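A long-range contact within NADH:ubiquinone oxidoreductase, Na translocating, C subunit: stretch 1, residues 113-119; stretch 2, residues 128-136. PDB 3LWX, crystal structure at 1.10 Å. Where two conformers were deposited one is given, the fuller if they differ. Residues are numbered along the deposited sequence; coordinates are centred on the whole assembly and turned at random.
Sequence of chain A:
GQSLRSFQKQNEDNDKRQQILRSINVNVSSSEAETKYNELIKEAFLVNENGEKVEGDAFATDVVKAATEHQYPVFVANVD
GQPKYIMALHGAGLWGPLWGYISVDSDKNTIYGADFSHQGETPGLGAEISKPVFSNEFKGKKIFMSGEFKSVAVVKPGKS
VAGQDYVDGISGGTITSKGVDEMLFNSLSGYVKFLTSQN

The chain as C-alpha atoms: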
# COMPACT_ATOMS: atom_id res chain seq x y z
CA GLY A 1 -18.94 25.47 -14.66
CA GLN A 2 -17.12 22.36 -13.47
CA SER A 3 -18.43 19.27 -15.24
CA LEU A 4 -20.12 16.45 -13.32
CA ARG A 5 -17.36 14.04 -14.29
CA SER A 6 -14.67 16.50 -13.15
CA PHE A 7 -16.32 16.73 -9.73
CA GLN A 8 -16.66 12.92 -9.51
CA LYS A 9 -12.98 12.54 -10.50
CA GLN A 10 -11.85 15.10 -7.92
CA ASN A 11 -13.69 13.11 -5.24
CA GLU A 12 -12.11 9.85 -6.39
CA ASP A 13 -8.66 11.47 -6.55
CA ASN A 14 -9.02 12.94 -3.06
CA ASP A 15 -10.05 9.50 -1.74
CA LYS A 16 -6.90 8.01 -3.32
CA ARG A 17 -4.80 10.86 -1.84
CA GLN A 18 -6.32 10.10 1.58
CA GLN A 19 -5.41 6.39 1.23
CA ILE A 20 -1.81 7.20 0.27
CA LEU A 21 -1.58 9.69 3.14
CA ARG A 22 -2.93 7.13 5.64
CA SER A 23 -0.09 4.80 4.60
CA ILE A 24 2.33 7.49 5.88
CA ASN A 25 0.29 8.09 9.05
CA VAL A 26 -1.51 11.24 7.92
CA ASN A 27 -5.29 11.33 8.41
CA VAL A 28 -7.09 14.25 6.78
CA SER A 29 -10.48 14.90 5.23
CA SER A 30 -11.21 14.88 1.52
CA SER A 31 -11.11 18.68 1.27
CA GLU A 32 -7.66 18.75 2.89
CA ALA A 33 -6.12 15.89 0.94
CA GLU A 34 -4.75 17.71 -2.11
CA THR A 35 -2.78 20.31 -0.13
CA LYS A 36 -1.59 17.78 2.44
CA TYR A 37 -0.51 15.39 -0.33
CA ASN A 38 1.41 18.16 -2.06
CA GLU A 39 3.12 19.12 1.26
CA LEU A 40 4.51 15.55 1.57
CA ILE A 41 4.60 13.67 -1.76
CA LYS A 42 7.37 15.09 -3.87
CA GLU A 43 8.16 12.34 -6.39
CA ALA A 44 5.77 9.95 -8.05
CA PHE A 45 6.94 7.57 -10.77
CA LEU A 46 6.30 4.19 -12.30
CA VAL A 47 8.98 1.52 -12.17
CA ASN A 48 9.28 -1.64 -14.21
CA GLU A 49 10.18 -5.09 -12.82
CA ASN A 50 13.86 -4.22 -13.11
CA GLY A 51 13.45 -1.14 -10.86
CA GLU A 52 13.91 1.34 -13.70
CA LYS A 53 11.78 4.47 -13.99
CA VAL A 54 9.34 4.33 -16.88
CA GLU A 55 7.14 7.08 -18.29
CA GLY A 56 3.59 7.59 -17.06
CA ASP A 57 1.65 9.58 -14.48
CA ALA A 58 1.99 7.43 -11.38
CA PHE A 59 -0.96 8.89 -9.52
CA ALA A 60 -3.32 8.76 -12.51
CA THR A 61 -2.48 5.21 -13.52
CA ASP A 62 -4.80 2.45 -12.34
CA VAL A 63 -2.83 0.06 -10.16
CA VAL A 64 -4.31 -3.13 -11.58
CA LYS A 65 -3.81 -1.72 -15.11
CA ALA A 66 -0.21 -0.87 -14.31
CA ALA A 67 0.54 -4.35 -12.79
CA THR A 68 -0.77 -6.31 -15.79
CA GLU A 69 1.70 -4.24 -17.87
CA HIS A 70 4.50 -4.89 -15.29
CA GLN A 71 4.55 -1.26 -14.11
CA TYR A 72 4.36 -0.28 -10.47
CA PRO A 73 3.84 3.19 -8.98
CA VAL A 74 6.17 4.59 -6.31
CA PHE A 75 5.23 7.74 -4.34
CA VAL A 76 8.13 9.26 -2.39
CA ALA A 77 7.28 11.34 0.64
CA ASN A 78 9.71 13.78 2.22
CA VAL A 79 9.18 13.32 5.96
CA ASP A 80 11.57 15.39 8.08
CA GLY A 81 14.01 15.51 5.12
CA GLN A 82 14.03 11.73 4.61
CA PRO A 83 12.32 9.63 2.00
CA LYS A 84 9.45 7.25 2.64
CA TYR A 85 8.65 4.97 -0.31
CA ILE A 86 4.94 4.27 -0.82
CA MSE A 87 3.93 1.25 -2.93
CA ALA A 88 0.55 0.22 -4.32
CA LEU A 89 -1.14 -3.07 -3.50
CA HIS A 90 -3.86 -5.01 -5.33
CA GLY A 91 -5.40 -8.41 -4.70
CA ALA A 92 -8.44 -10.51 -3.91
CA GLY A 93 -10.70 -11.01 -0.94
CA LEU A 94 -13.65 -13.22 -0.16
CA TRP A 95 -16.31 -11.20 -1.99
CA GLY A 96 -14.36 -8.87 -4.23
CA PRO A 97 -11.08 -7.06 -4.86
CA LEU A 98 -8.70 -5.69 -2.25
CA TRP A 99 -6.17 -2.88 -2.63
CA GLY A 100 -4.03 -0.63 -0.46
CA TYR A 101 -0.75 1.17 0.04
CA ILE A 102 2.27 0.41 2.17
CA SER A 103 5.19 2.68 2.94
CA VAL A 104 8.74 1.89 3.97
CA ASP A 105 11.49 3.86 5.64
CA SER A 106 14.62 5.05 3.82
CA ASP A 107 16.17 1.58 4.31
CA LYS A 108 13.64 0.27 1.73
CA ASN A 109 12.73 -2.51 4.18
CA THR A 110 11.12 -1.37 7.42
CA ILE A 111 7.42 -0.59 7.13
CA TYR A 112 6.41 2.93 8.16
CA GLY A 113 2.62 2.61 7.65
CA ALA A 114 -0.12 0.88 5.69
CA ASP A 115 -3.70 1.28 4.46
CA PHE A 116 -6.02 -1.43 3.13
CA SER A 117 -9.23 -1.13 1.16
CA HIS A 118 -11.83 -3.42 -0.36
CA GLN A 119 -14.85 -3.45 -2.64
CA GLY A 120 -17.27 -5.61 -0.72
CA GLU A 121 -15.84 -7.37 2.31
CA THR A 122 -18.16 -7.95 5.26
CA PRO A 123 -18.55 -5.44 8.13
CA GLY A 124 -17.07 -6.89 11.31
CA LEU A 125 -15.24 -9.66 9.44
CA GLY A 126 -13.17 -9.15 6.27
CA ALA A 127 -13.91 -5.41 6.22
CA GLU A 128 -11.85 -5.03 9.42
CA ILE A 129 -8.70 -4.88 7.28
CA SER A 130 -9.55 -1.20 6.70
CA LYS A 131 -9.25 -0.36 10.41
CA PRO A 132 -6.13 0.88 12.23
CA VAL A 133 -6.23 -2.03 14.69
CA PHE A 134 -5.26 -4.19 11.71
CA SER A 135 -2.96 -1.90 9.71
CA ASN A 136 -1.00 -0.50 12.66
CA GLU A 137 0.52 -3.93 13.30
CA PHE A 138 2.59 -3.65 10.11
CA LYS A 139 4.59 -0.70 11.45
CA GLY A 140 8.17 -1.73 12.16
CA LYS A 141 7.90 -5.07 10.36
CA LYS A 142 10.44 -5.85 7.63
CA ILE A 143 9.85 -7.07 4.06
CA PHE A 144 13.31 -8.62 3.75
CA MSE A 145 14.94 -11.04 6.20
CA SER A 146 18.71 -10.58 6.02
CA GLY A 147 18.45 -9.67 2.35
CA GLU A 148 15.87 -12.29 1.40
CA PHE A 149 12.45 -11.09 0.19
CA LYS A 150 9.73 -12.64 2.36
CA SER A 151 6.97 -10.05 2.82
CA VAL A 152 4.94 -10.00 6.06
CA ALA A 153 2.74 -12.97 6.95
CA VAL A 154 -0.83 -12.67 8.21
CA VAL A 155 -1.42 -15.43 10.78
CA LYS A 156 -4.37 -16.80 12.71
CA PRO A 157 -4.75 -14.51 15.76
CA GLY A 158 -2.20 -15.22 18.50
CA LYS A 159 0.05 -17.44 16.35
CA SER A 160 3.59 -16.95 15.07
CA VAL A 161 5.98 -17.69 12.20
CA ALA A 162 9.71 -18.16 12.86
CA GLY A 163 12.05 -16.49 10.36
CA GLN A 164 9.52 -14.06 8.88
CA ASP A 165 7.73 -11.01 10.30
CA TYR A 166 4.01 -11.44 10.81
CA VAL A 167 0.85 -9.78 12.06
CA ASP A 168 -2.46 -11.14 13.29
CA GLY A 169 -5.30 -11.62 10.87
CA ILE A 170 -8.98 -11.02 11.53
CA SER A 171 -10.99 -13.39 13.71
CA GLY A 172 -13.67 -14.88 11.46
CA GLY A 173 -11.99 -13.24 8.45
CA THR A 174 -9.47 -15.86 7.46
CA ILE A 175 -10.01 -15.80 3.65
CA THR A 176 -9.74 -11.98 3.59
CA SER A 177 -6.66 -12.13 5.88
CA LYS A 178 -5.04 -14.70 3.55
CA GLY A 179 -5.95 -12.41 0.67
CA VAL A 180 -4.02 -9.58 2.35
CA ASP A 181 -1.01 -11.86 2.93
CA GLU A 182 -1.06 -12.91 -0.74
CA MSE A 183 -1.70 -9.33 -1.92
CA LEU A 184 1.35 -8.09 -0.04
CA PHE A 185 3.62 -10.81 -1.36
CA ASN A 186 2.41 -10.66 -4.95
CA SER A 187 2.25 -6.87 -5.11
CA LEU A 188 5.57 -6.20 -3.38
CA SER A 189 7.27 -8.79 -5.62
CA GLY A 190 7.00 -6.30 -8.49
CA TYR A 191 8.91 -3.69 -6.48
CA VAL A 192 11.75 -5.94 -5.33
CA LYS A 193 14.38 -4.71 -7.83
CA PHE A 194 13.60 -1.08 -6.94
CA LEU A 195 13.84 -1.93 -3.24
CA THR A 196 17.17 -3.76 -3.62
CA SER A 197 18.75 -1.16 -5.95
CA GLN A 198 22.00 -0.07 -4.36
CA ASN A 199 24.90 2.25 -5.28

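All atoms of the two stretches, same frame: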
# COMPACT_ATOMS: atom_id res chain seq x y z
N GLY A 113 4.07 2.58 7.49
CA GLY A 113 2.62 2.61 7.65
C GLY A 113 1.96 1.82 6.54
O GLY A 113 2.62 1.38 5.61
N ALA A 114 0.64 1.69 6.63
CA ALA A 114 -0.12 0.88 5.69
C ALA A 114 -1.58 1.30 5.71
O ALA A 114 -2.07 1.83 6.71
CB ALA A 114 -0.01 -0.59 6.08
N ASP A 115 -2.26 1.04 4.60
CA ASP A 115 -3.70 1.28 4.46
C ASP A 115 -4.25 0.19 3.56
O ASP A 115 -3.67 -0.08 2.51
CB ASP A 115 -3.99 2.64 3.84
CG ASP A 115 -5.46 3.02 3.92
OD1 ASP A 115 -5.94 3.17 5.06
OD2 ASP A 115 -6.10 3.18 2.86
N PHE A 116 -5.39 -0.39 3.93
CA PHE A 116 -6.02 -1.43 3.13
C PHE A 116 -7.47 -1.07 2.85
O PHE A 116 -8.18 -0.59 3.74
CB PHE A 116 -5.95 -2.79 3.84
CG PHE A 116 -4.54 -3.21 4.18
CD1 PHE A 116 -3.70 -3.75 3.22
CD2 PHE A 116 -4.04 -3.04 5.45
CE1 PHE A 116 -2.41 -4.12 3.53
CE2 PHE A 116 -2.74 -3.40 5.75
CZ PHE A 116 -1.94 -3.94 4.80
N SER A 117 -7.90 -1.41 1.64
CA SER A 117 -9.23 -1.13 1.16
C SER A 117 -9.82 -2.35 0.48
O SER A 117 -9.13 -3.31 0.13
CB SER A 117 -9.22 0.03 0.17
OG SER A 117 -8.83 1.24 0.79
N HIS A 118 -11.13 -2.31 0.25
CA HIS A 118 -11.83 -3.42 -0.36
C HIS A 118 -13.13 -2.94 -0.99
O HIS A 118 -13.69 -1.91 -0.62
CB HIS A 118 -12.14 -4.50 0.67
CG HIS A 118 -13.00 -4.01 1.78
ND1 HIS A 118 -14.38 -4.10 1.74
CD2 HIS A 118 -12.69 -3.29 2.89
CE1 HIS A 118 -14.87 -3.50 2.81
NE2 HIS A 118 -13.87 -2.99 3.52
N GLN A 119 -13.61 -3.73 -1.93
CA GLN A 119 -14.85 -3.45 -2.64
C GLN A 119 -16.10 -3.87 -1.91
O GLN A 119 -17.10 -3.16 -1.94
CB GLN A 119 -14.80 -4.16 -4.00
CG GLN A 119 -16.01 -3.97 -4.93
CD GLN A 119 -17.20 -4.94 -4.75
OE1 GLN A 119 -18.32 -4.62 -5.14
NE2 GLN A 119 -16.95 -6.12 -4.18
N GLU A 128 -12.70 -5.54 8.34
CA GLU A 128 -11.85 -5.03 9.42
C GLU A 128 -10.42 -4.75 8.97
O GLU A 128 -9.69 -4.08 9.69
CB GLU A 128 -11.85 -6.02 10.58
CG GLU A 128 -13.17 -6.08 11.31
CD GLU A 128 -13.33 -4.91 12.26
OE1 GLU A 128 -12.66 -4.91 13.31
OE2 GLU A 128 -14.10 -3.99 11.96
N ILE A 129 -10.04 -5.20 7.78
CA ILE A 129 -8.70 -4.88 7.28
C ILE A 129 -8.51 -3.37 7.09
O ILE A 129 -7.38 -2.90 7.06
CB ILE A 129 -8.31 -5.63 5.97
CG1 ILE A 129 -9.19 -5.19 4.79
CG2 ILE A 129 -8.35 -7.14 6.21
CD1 ILE A 129 -8.77 -5.78 3.46
N SER A 130 -9.60 -2.64 6.91
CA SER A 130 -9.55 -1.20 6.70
C SER A 130 -9.42 -0.38 7.98
O SER A 130 -9.36 0.84 7.91
CB SER A 130 -10.76 -0.73 5.90
OG SER A 130 -10.74 -1.26 4.59
N LYS A 131 -9.32 -1.04 9.12
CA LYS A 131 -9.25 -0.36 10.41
C LYS A 131 -7.82 -0.30 10.93
O LYS A 131 -7.02 -1.22 10.71
CB LYS A 131 -10.09 -1.12 11.45
CG LYS A 131 -11.53 -1.39 11.07
CD LYS A 131 -12.37 -0.14 11.01
CE LYS A 131 -12.51 0.51 12.37
N PRO A 132 -7.49 0.77 11.68
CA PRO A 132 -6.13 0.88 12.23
C PRO A 132 -5.71 -0.28 13.12
O PRO A 132 -4.52 -0.60 13.18
CB PRO A 132 -6.17 2.20 13.02
CG PRO A 132 -7.26 2.97 12.43
CD PRO A 132 -8.26 2.01 11.86
N VAL A 133 -6.64 -0.91 13.84
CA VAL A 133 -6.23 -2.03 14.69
C VAL A 133 -5.53 -3.10 13.85
O VAL A 133 -4.61 -3.77 14.34
CB VAL A 133 -7.42 -2.60 15.51
CG1 VAL A 133 -8.46 -3.22 14.60
CG2 VAL A 133 -6.93 -3.61 16.53
N PHE A 134 -5.92 -3.26 12.59
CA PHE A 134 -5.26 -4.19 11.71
C PHE A 134 -3.98 -3.61 11.08
O PHE A 134 -2.90 -4.20 11.18
CB PHE A 134 -6.20 -4.64 10.60
CG PHE A 134 -5.56 -5.62 9.62
CD1 PHE A 134 -5.26 -6.92 10.02
CD2 PHE A 134 -5.25 -5.25 8.32
CE1 PHE A 134 -4.65 -7.81 9.13
CE2 PHE A 134 -4.66 -6.14 7.44
CZ PHE A 134 -4.36 -7.41 7.85
N SER A 135 -4.09 -2.44 10.48
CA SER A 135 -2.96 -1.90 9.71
C SER A 135 -1.80 -1.44 10.58
O SER A 135 -0.65 -1.51 10.15
CB SER A 135 -3.43 -0.78 8.80
OG SER A 135 -4.04 0.28 9.52
N ASN A 136 -2.08 -0.99 11.80
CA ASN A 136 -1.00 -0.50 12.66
C ASN A 136 0.02 -1.56 13.00
O ASN A 136 1.17 -1.24 13.28
CB ASN A 136 -1.54 0.06 13.99
CG ASN A 136 -2.21 1.40 13.85
OD1 ASN A 136 -2.01 2.14 12.88
ND2 ASN A 136 -2.99 1.76 14.88
O HOH W 1 -2.19 2.04 10.16
O HOH W 2 -8.51 2.35 5.65
O HOH W 3 -6.18 -0.33 6.73
O HOH W 4 -12.19 -0.15 2.28

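Residues 113-118 are the last part of a strand that begins earlier in the chain, with phi/psi values in the extended region throughout, such as -127/143 at Phe116; Gln119 lies beyond it, in a loop. Stretch 2 is built from short turns: a 3-10 segment through 128-130, then Lys131 at the N-cap position, then a helix starting at Pro132. The Lys131 phi/psi of -101/148 breaks the 3-10 path and lets its carbonyl receive the first helical amides, with Phe134 N to Lys131 O at 3.0 Å and Ser135 N to Lys131 O at 3.2 Å. Pro132, which has no amide hydrogen to offer, fits the first turn of a helix, where no backbone acceptor is required. The CA register pairs Phe116 with Ser130 (CA to CA 5.0 Å) and Ala114 with Ser135 (CA to CA 5.7 Å).

No direct hydrogen bond joins main chain to main chain. The one direct hydrogen bond across the contact runs from Ser130 OG to Phe116 O, 2.8 Å long. A CA-H...O contact reaches the same carbonyl, with Ser130 CA 3.3 Å from Phe116 O and an angle of 134° at the hydrogen. Serine suits this place because its short side chain, at chi1 -65° (m), carries a donor close to its own backbone, so one residue approaches the strand carbonyl through both OG and CA.

Strand alternation sorts the side chains of stretch 1. The CA-to-CB bonds of Ala114, Phe116 and His118 point toward stretch 2, whereas those of Asp115 and Ser117 point away. Phe116, buried and with 96 Å² covered by the other stretch out of 366 Å² summed over both sides, is the centre of the contact. Its CB lies 3.5 Å from Ile129 O and 4.1 Å from Ile129 CD1. Phe134 turns its edge toward the face of the Phe116 ring in an offset edge-to-face pair: the centroids are 5.5 Å apart, the planes meet at 61°, and Phe116 CD2 to Phe134 CE2 is 3.7 Å. The chi1 values, m for Phe116 and t for Phe134, accompany this arrangement.

Ala114 O is 3.6 Å from Ser135 CB, and Ala114 CB, pointing toward stretch 2, lies 4.4 Å from Ser135 CB; a methyl group fits this narrow spacing. At the other end, the edge of the His118 ring meets Ser130, with His118 CD2 3.3 Å from Ser130 OG.

Four waters bridge the stretches where direct bonds are absent. Water 3 accepts from Phe116 N and donates to Ile129 O, both at 2.9 Å, linking two backbones that do not bond directly. Water 4 accepts from His118 N at 3.1 Å and donates to Ser130 OG at 2.9 Å, so this hydroxyl is both donor and acceptor. Water 2 donates to Asp115 OD1 and Ser130 O, each at 2.8 Å; although the Asp115 CB points away, the carboxylate end comes nearer. Water 1 lies 2.6 Å from Ser135 OG and donates weakly to Ala114 O at 3.5 Å.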